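Local coordinates for protein cystathionine beta-lyases/cystathionine gamma-synthases (Corynebacterium glutamicum, PDB 5X5H) that probably catalyses the pyridoxal-phosphate-dependent condensation of O-succinyl-L-homoserine with L-cysteine to L,L-cystathionine and succinate in methionine biosynthesis, at residues Gln8-Ser11 against Thr12-His16; Ala269-Leu272 against Asp273-Pro276; Leu376-Val379 against Glu380-Leu383. One frame throughout, in Å; residues are numbered along the deposited sequence.

Interaction 1 of 3, residues Gln8-Ser11 against Thr12-His16; sequences QGFS and TASIH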
ATOM      1  N   GLN A   8       8.788  25.186 -18.116  1.00 23.81           N
ATOM      2  CA  GLN A   8       9.239  23.748 -18.264  1.00 21.92           C
ATOM      3  C   GLN A   8       8.188  23.058 -19.026  1.00 18.98           C
ATOM      4  O   GLN A   8       7.014  23.470 -18.982  1.00 21.18           O
ATOM      5  CB  GLN A   8       9.395  23.012 -16.962  1.00 23.85           C
ATOM      6  CG  GLN A   8      10.424  23.603 -15.986  1.00 26.33           C
ATOM      7  CD  GLN A   8      11.889  23.443 -16.414  1.00 32.75           C
ATOM      8  OE1 GLN A   8      12.446  24.364 -17.016  1.00 48.12           O
ATOM      9  NE2 GLN A   8      12.554  22.361 -15.990  1.00 35.82           N
ATOM     10  N   GLY A   9       8.565  21.955 -19.640  1.00 15.54           N
ATOM     11  CA  GLY A   9       7.656  21.201 -20.447  1.00 15.79           C
ATOM     12  C   GLY A   9       6.697  20.304 -19.655  1.00 14.00           C
ATOM     13  O   GLY A   9       6.813  20.142 -18.450  1.00 14.98           O
ATOM     14  N   PHE A  10       5.694  19.801 -20.361  1.00 13.32           N
ATOM     15  CA  PHE A  10       4.626  18.988 -19.734  1.00 11.77           C
ATOM     16  C   PHE A  10       5.170  17.718 -19.096  1.00 12.29           C
ATOM     17  O   PHE A  10       4.765  17.416 -17.963  1.00 11.73           O
ATOM     18  CB  PHE A  10       3.607  18.589 -20.816  1.00 12.73           C
ATOM     19  CG  PHE A  10       2.387  17.889 -20.283  1.00 12.33           C
ATOM     20  CD1 PHE A  10       2.379  16.582 -19.940  1.00 14.29           C
ATOM     21  CD2 PHE A  10       1.249  18.668 -20.052  1.00 12.50           C
ATOM     22  CE1 PHE A  10       1.192  16.020 -19.385  1.00 13.64           C
ATOM     23  CE2 PHE A  10       0.105  18.089 -19.508  1.00 13.71           C
ATOM     24  CZ  PHE A  10       0.084  16.782 -19.173  1.00 13.11           C
ATOM     25  N   SER A  11       6.039  16.983 -19.798  1.00 12.30           N
ATOM     26  CA  SER A  11       6.637  15.790 -19.225  1.00 12.31           C
ATOM     27  C   SER A  11       7.506  16.081 -18.034  1.00 13.15           C
ATOM     28  O   SER A  11       7.381  15.406 -16.950  1.00 14.42           O
ATOM     29  CB  SER A  11       7.404  15.001 -20.213  1.00 13.76           C
ATOM     30  OG  SER A  11       6.572  14.444 -21.214  1.00 17.03           O
ATOM     31  N   THR A  12       8.249  17.179 -18.064  1.00 11.80           N
ATOM     32  CA  THR A  12       8.998  17.644 -16.908  1.00 11.10           C
ATOM     33  C   THR A  12       8.151  17.921 -15.732  1.00 11.61           C
ATOM     34  O   THR A  12       8.380  17.439 -14.598  1.00 12.34           O
ATOM     35  CB  THR A  12       9.850  18.821 -17.283  1.00 12.38           C
ATOM     36  OG1 THR A  12      10.630  18.487 -18.416  1.00 13.02           O
ATOM     37  CG2 THR A  12      10.825  19.253 -16.121  1.00 12.55           C
ATOM     38  N   ALA A  13       7.087  18.717 -15.947  1.00 11.26           N
ATOM     39  CA  ALA A  13       6.148  19.040 -14.878  1.00 10.70           C
ATOM     40  C   ALA A  13       5.436  17.874 -14.264  1.00 10.83           C
ATOM     41  O   ALA A  13       5.131  17.796 -13.050  1.00 11.50           O
ATOM     42  CB  ALA A  13       5.104  20.066 -15.327  1.00 14.39           C
ATOM     43  N   SER A  14       5.093  16.903 -15.133  1.00 10.92           N
ATOM     44  CA  SER A  14       4.354  15.716 -14.667  1.00 11.32           C
ATOM     45  C   SER A  14       5.161  14.909 -13.652  1.00 12.05           C
ATOM     46  O   SER A  14       4.564  14.207 -12.795  1.00 13.33           O
ATOM     47  CB  SER A  14       4.014  14.770 -15.782  1.00 14.20           C
ATOM     48  OG  SER A  14       3.119  15.322 -16.694  1.00 19.94           O
ATOM     49  N   ILE A  15       6.490  15.030 -13.704  1.00 11.30           N
ATOM     50  CA  ILE A  15       7.401  14.352 -12.764  1.00 12.47           C
ATOM     51  C   ILE A  15       7.775  15.275 -11.648  1.00 13.29           C
ATOM     52  O   ILE A  15       7.900  14.767 -10.491  1.00 16.45           O
ATOM     53  CB  ILE A  15       8.601  13.837 -13.571  1.00 12.25           C
ATOM     54  CG1 ILE A  15       8.145  12.771 -14.523  1.00 11.96           C
ATOM     55  CG2 ILE A  15       9.732  13.316 -12.695  1.00 13.26           C
ATOM     56  CD1 ILE A  15       9.135  12.538 -15.675  1.00 14.94           C
ATOM     57  N   HIS A  16       7.943  16.581 -11.843  1.00 11.35           N
ATOM     58  CA  HIS A  16       8.625  17.422 -10.880  1.00 12.89           C
ATOM     59  C   HIS A  16       7.805  18.530 -10.315  1.00 13.59           C
ATOM     60  O   HIS A  16       8.240  19.159  -9.332  1.00 14.43           O
ATOM     61  CB  HIS A  16       9.832  18.056 -11.543  1.00 12.71           C
ATOM     62  CG  HIS A  16      10.891  17.098 -11.967  1.00 12.57           C
ATOM     63  ND1 HIS A  16      11.719  16.472 -11.045  1.00 14.69           N
ATOM     64  CD2 HIS A  16      11.169  16.545 -13.151  1.00 12.66           C
ATOM     65  CE1 HIS A  16      12.562  15.670 -11.721  1.00 15.58           C
ATOM     66  NE2 HIS A  16      12.240  15.680 -13.013  1.00 12.58           N
TER
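Phe10 and Ser14 meet one turn apart in a local contact at the start of the N-terminal helix 10-16. The Phe10 carbonyl oxygen takes two bonds from the same residue: Ser14 N donates to Phe10 O at 2.9 Å, and Ser14 OG donates to Phe10 O at 3.0 Å. These donors arrive from opposite faces of the carbonyl plane, the hydroxyl standing 38° out of it. Ser14 OG lies anti to its own carbonyl carbon, beside the backbone N (chi1 -66°), which also puts Ser14 OG 3.4 Å from Phe10 CE1, oblique to the ring. Gly9 occupies the N-cap position, and the first helical bond is nearly straight, Ala13 N to Gly9 O at 2.9 Å with 168° at the hydrogen. Acidic side chains of the second subunit meet this helix start: Asp374 of that subunit accepts from Gly9 N and Thr12 OG1, and its Asp371 accepts from Thr12 N. Thr12 CG2, the methyl branch, lies 4.1 Å from Gln8 CB. Within its own chain the Phe10 ring packs edge-to-face with Tyr186, while Ala13 and Ser14 touch Leu70 of helix 58-70. A weak bond of 3.4 Å from Ile15 N to Ser11 O continues the turn.

Interaction 2 of 3, residues Ala269-Leu272 against Asp273-Pro276; sequences AEFL and DSRP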
ATOM      1  N   ALA A 269      -9.386   3.816 -35.636  1.00 13.22           N
ATOM      2  CA  ALA A 269     -10.493   4.581 -36.203  1.00 13.69           C
ATOM      3  C   ALA A 269     -10.423   4.453 -37.755  1.00 15.07           C
ATOM      4  O   ALA A 269     -11.473   4.309 -38.388  1.00 14.81           O
ATOM      5  CB  ALA A 269     -10.402   6.005 -35.800  1.00 15.03           C
ATOM      6  N   GLU A 270      -9.250   4.595 -38.328  1.00 13.00           N
ATOM      7  CA  GLU A 270      -9.101   4.514 -39.815  1.00 15.27           C
ATOM      8  C   GLU A 270      -9.518   3.132 -40.179  1.00 16.59           C
ATOM      9  O   GLU A 270     -10.303   2.946 -41.191  1.00 15.70           O
ATOM     10  CB  GLU A 270      -7.620   4.778 -40.172  1.00 18.71           C
ATOM     11  CG  GLU A 270      -7.201   4.538 -41.608  1.00 28.19           C
ATOM     12  CD  GLU A 270      -5.699   4.852 -41.767  1.00 31.19           C
ATOM     13  OE1 GLU A 270      -4.861   4.002 -41.355  1.00 29.99           O
ATOM     14  OE2 GLU A 270      -5.382   5.997 -42.200  1.00 30.92           O
ATOM     15  N   PHE A 271      -9.115   2.058 -39.523  1.00 14.50           N
ATOM     16  CA  PHE A 271      -9.492   0.701 -39.931  1.00 14.74           C
ATOM     17  C   PHE A 271     -11.024   0.546 -39.826  1.00 16.29           C
ATOM     18  O   PHE A 271     -11.679   0.011 -40.749  1.00 14.99           O
ATOM     19  CB  PHE A 271      -8.832  -0.349 -39.023  1.00 15.08           C
ATOM     20  CG  PHE A 271      -9.286  -1.696 -39.288  1.00 15.40           C
ATOM     21  CD1 PHE A 271      -8.923  -2.300 -40.478  1.00 19.67           C
ATOM     22  CD2 PHE A 271      -9.979  -2.404 -38.426  1.00 18.91           C
ATOM     23  CE1 PHE A 271      -9.377  -3.598 -40.769  1.00 22.51           C
ATOM     24  CE2 PHE A 271     -10.470  -3.696 -38.687  1.00 21.41           C
ATOM     25  CZ  PHE A 271     -10.141  -4.299 -39.887  1.00 20.90           C
ATOM     26  N   LEU A 272     -11.683   1.000 -38.787  1.00 12.92           N
ATOM     27  CA  LEU A 272     -13.116   0.873 -38.611  1.00 13.96           C
ATOM     28  C   LEU A 272     -13.826   1.596 -39.704  1.00 14.62           C
ATOM     29  O   LEU A 272     -14.890   1.094 -40.153  1.00 15.35           O
ATOM     30  CB  LEU A 272     -13.609   1.338 -37.203  1.00 14.55           C
ATOM     31  CG  LEU A 272     -13.172   0.484 -36.056  1.00 15.95           C
ATOM     32  CD1 LEU A 272     -13.243   1.341 -34.772  1.00 18.90           C
ATOM     33  CD2 LEU A 272     -13.988  -0.814 -35.960  1.00 17.04           C
ATOM     34  N   ASP A 273     -13.307   2.718 -40.133  1.00 14.78           N
ATOM     35  CA  ASP A 273     -13.954   3.570 -41.169  1.00 15.99           C
ATOM     36  C   ASP A 273     -13.913   2.877 -42.524  1.00 16.99           C
ATOM     37  O   ASP A 273     -14.683   3.313 -43.406  1.00 18.28           O
ATOM     38  CB  ASP A 273     -13.377   4.955 -41.253  1.00 18.20           C
ATOM     39  CG  ASP A 273     -14.465   6.027 -41.296  1.00 18.07           C
ATOM     40  OD1 ASP A 273     -15.659   5.752 -41.031  1.00 22.17           O
ATOM     41  OD2 ASP A 273     -14.111   7.175 -41.508  1.00 21.51           O
ATOM     42  N   SER A 274     -13.181   1.795 -42.654  1.00 15.24           N
ATOM     43  CA  SER A 274     -13.117   1.067 -43.962  1.00 16.64           C
ATOM     44  C   SER A 274     -14.029  -0.109 -43.959  1.00 18.13           C
ATOM     45  O   SER A 274     -14.099  -0.865 -44.994  1.00 21.01           O
ATOM     46  CB  SER A 274     -11.677   0.604 -44.170  1.00 18.35           C
ATOM     47  OG  SER A 274     -11.377  -0.559 -43.326  1.00 21.62           O
ATOM     48  N   ARG A 275     -14.760  -0.404 -42.900  1.00 16.52           N
ATOM     49  CA  ARG A 275     -15.493  -1.660 -42.782  1.00 18.48           C
ATOM     50  C   ARG A 275     -16.995  -1.453 -42.935  1.00 17.27           C
ATOM     51  O   ARG A 275     -17.588  -0.591 -42.321  1.00 18.14           O
ATOM     52  CB  ARG A 275     -15.172  -2.272 -41.413  1.00 17.87           C
ATOM     53  CG  ARG A 275     -13.726  -2.766 -41.330  1.00 19.98           C
ATOM     54  CD  ARG A 275     -13.440  -3.967 -42.162  1.00 22.15           C
ATOM     55  NE  ARG A 275     -14.207  -5.116 -41.754  1.00 20.83           N
ATOM     56  CZ  ARG A 275     -13.791  -6.387 -41.684  1.00 21.47           C
ATOM     57  NH1 ARG A 275     -12.554  -6.748 -41.949  1.00 22.81           N
ATOM     58  NH2 ARG A 275     -14.669  -7.289 -41.367  1.00 26.09           N
ATOM     59  N   PRO A 276     -17.706  -2.327 -43.752  1.00 20.97           N
ATOM     60  CA  PRO A 276     -19.120  -2.145 -43.957  1.00 20.86           C
ATOM     61  C   PRO A 276     -19.983  -2.572 -42.754  1.00 20.39           C
ATOM     62  O   PRO A 276     -21.105  -2.128 -42.744  1.00 24.95           O
ATOM     63  CB  PRO A 276     -19.396  -3.113 -45.113  1.00 22.92           C
ATOM     64  CG  PRO A 276     -18.377  -4.200 -44.993  1.00 26.10           C
ATOM     65  CD  PRO A 276     -17.123  -3.493 -44.434  1.00 22.52           C
TER
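Ser274 grips the carbonyl oxygen of Phe271 twice where helix 254-273 runs out into the loop before strand 278-282. The shorter bond, Ser274 OG to Phe271 O at 2.7 Å, lies in the carbonyl plane on a lone pair. The hydroxyl gets there because chi1 of 76° places it between the backbone N and the carbonyl carbon. Ser274 N reaches the same oxygen, Phe271 O, at 3.0 Å but from above the plane. Arg275 N repeats this i to i-3 pattern on Leu272 O at 3.1 Å, again 60° out of the plane, so the chain leaves the helix through tightened turns. One step earlier, Asp273 N still makes an ordinary alpha-helical bond to Ala269 O.

Outside these bonds, Arg275 folds back alongside Phe271, its chain bent at chi2 and chi3. The guanidinium and ring planes are 57° apart, and Arg275 NH2 goes on to a salt bridge with Glu277 and a hydrogen bond with Asn384. Leu272 packs on Ile306 and Val308 of strand 305-310. The aliphatic part of the arginine packs against the aromatic ring, with Arg275 CG over one face of Phe271, offset toward the rim, and Arg275 CD 4.0 Å from Phe271 CZ.

Interaction 3 of 3, residues Leu376-Val379 against Glu380-Leu383; sequences LADV and EQAL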
ATOM      1  N   LEU A 376      -5.387  -4.246 -33.886  1.00 13.43           N
ATOM      2  CA  LEU A 376      -6.023  -4.363 -35.261  1.00 14.19           C
ATOM      3  C   LEU A 376      -6.489  -5.786 -35.440  1.00 16.05           C
ATOM      4  O   LEU A 376      -7.638  -6.004 -35.951  1.00 16.48           O
ATOM      5  CB  LEU A 376      -5.055  -3.960 -36.331  1.00 15.38           C
ATOM      6  CG  LEU A 376      -4.840  -2.499 -36.518  1.00 18.35           C
ATOM      7  CD1 LEU A 376      -3.589  -2.180 -37.294  1.00 17.81           C
ATOM      8  CD2 LEU A 376      -6.056  -1.872 -37.207  1.00 20.55           C
ATOM      9  N   ALA A 377      -5.693  -6.759 -35.089  1.00 14.60           N
ATOM     10  CA  ALA A 377      -6.064  -8.156 -35.288  1.00 15.98           C
ATOM     11  C   ALA A 377      -7.281  -8.517 -34.497  1.00 17.92           C
ATOM     12  O   ALA A 377      -8.218  -9.268 -34.910  1.00 17.03           O
ATOM     13  CB  ALA A 377      -4.907  -9.080 -35.017  1.00 16.22           C
ATOM     14  N   ASP A 378      -7.364  -8.006 -33.258  1.00 14.95           N
ATOM     15  CA  ASP A 378      -8.507  -8.311 -32.399  1.00 15.72           C
ATOM     16  C   ASP A 378      -9.775  -7.676 -32.896  1.00 16.20           C
ATOM     17  O   ASP A 378     -10.864  -8.355 -32.936  1.00 16.38           O
ATOM     18  CB  ASP A 378      -8.239  -7.868 -30.943  1.00 15.48           C
ATOM     19  CG  ASP A 378      -9.203  -8.421 -29.959  1.00 18.38           C
ATOM     20  OD1 ASP A 378      -9.608  -9.623 -30.068  1.00 21.19           O
ATOM     21  OD2 ASP A 378      -9.548  -7.699 -28.953  1.00 17.29           O
ATOM     22  N   VAL A 379      -9.732  -6.420 -33.309  1.00 13.82           N
ATOM     23  CA  VAL A 379     -10.881  -5.750 -33.911  1.00 14.56           C
ATOM     24  C   VAL A 379     -11.302  -6.471 -35.183  1.00 18.00           C
ATOM     25  O   VAL A 379     -12.515  -6.656 -35.359  1.00 17.90           O
ATOM     26  CB  VAL A 379     -10.622  -4.232 -34.181  1.00 16.38           C
ATOM     27  CG1 VAL A 379     -11.785  -3.579 -34.905  1.00 17.62           C
ATOM     28  CG2 VAL A 379     -10.342  -3.513 -32.862  1.00 15.81           C
ATOM     29  N   GLU A 380     -10.387  -6.769 -36.045  1.00 16.95           N
ATOM     30  CA  GLU A 380     -10.705  -7.481 -37.341  1.00 16.89           C
ATOM     31  C   GLU A 380     -11.364  -8.797 -37.066  1.00 17.05           C
ATOM     32  O   GLU A 380     -12.507  -9.041 -37.667  1.00 17.60           O
ATOM     33  CB  GLU A 380      -9.479  -7.605 -38.215  1.00 19.09           C
ATOM     34  CG  GLU A 380      -9.729  -8.278 -39.557  1.00 21.73           C
ATOM     35  CD  GLU A 380      -8.448  -8.395 -40.411  1.00 29.39           C
ATOM     36  OE1 GLU A 380      -7.329  -8.525 -39.834  1.00 43.58           O
ATOM     37  OE2 GLU A 380      -8.573  -8.481 -41.631  1.00 39.55           O
ATOM     38  N   GLN A 381     -10.870  -9.666 -36.219  1.00 17.86           N
ATOM     39  CA  GLN A 381     -11.495 -10.947 -35.931  1.00 17.25           C
ATOM     40  C   GLN A 381     -12.860 -10.792 -35.295  1.00 21.59           C
ATOM     41  O   GLN A 381     -13.838 -11.524 -35.617  1.00 23.08           O
ATOM     42  CB  GLN A 381     -10.561 -11.910 -35.201  1.00 19.50           C
ATOM     43  CG  GLN A 381     -10.313 -11.502 -33.717  1.00 17.67           C
ATOM     44  CD  GLN A 381     -11.367 -11.920 -32.788  1.00 21.71           C
ATOM     45  OE1 GLN A 381     -12.067 -12.927 -33.039  1.00 24.37           O
ATOM     46  NE2 GLN A 381     -11.551 -11.199 -31.658  1.00 20.63           N
ATOM     47  N   ALA A 382     -13.041  -9.760 -34.471  1.00 18.41           N
ATOM     48  CA  ALA A 382     -14.322  -9.560 -33.846  1.00 17.98           C
ATOM     49  C   ALA A 382     -15.351  -9.115 -34.861  1.00 17.52           C
ATOM     50  O   ALA A 382     -16.511  -9.612 -34.843  1.00 19.53           O
ATOM     51  CB  ALA A 382     -14.221  -8.520 -32.735  1.00 18.24           C
ATOM     52  N   LEU A 383     -14.992  -8.271 -35.824  1.00 18.17           N
ATOM     53  CA  LEU A 383     -15.855  -7.781 -36.881  1.00 19.63           C
ATOM     54  C   LEU A 383     -16.211  -9.041 -37.710  1.00 24.73           C
ATOM     55  O   LEU A 383     -17.340  -9.128 -38.147  1.00 25.16           O
ATOM     56  CB  LEU A 383     -15.282  -6.741 -37.777  1.00 18.58           C
ATOM     57  CG  LEU A 383     -15.064  -5.370 -37.104  1.00 20.42           C
ATOM     58  CD1 LEU A 383     -14.292  -4.509 -38.082  1.00 20.45           C
ATOM     59  CD2 LEU A 383     -16.330  -4.713 -36.649  1.00 19.75           C
TER
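Asp378 OD1 is held by two groups, the side-chain amide of Gln381 and the backbone N of Lys325. The first bond, Gln381 NE2 to Asp378 OD1, is 3.0 Å long and bent. The amide nitrogen comes from above the carboxylate, 39° out of its plane, although the two flat groups are themselves only 16° from parallel. The side chains lie side by side and point the same way. Gln381 achieves this with CG placed between its backbone N and carbonyl carbon (chi1 72°) and a second bend at chi2, which curl the chain back over the preceding turn. Gln381 CG consequently sits 3.3 Å from Asp378 O, and the amide makes a further weak bond to that carbonyl. Ser323 O also accepts from the Gln381 amide. The other carboxylate oxygen, Asp378 OD2, takes the backbone N-H groups of Leu326 and Ile327, so Asp378 gathers three successive amides of the loop after helix 313-323. Buried as it is, the carboxylate would probably be stabilised by these donors, and they fix its rotation.

Regular helical bonds run through the same turns, including Gln381 N to Ala377 O at 3.0 Å and Ala382 N to Asp378 O at 3.0 Å. On another flank Val379 and Leu383 lie side by side, with Val379 CG1 4.2 Å from Leu383 CD1. Val379 also meets Ile327, and Leu383 meets Phe320. Ala382 packs on Thr324, and on Phe320 and Ser323 of helix 313-323. Helix 372-384 thus packs on helices 254-273 and 313-323 in the C-terminal domain of the PLP-dependent trans-sulfuration enzyme fold, its buried aspartate binding the chain that enters strand 328-329.

How the interactions relate
The three contacts follow one another along the chain, each formed within a single helix or at its end. Interactions 2 and 3 are neighbours, with centres about 11 Å apart: the end of helix 254-273 lies against helix 372-384, where Leu272 CD2 meets Val379 CG1 at 3.7 Å and Phe271 CB meets Leu376 CD2 at 3.6 Å. Together they form part of the helical layer beside the five-stranded sheet. Interaction 1 lies about 36 Å from interaction 2 and 37 Å from interaction 3, centre to centre. Its helix 10-16 nevertheless touches the beginning of helix 254-273 through Leu254 and Ala255, and its bond to Asp374 of the second subunit reaches that subunit's copy of helix 372-384, the helix of interaction 3.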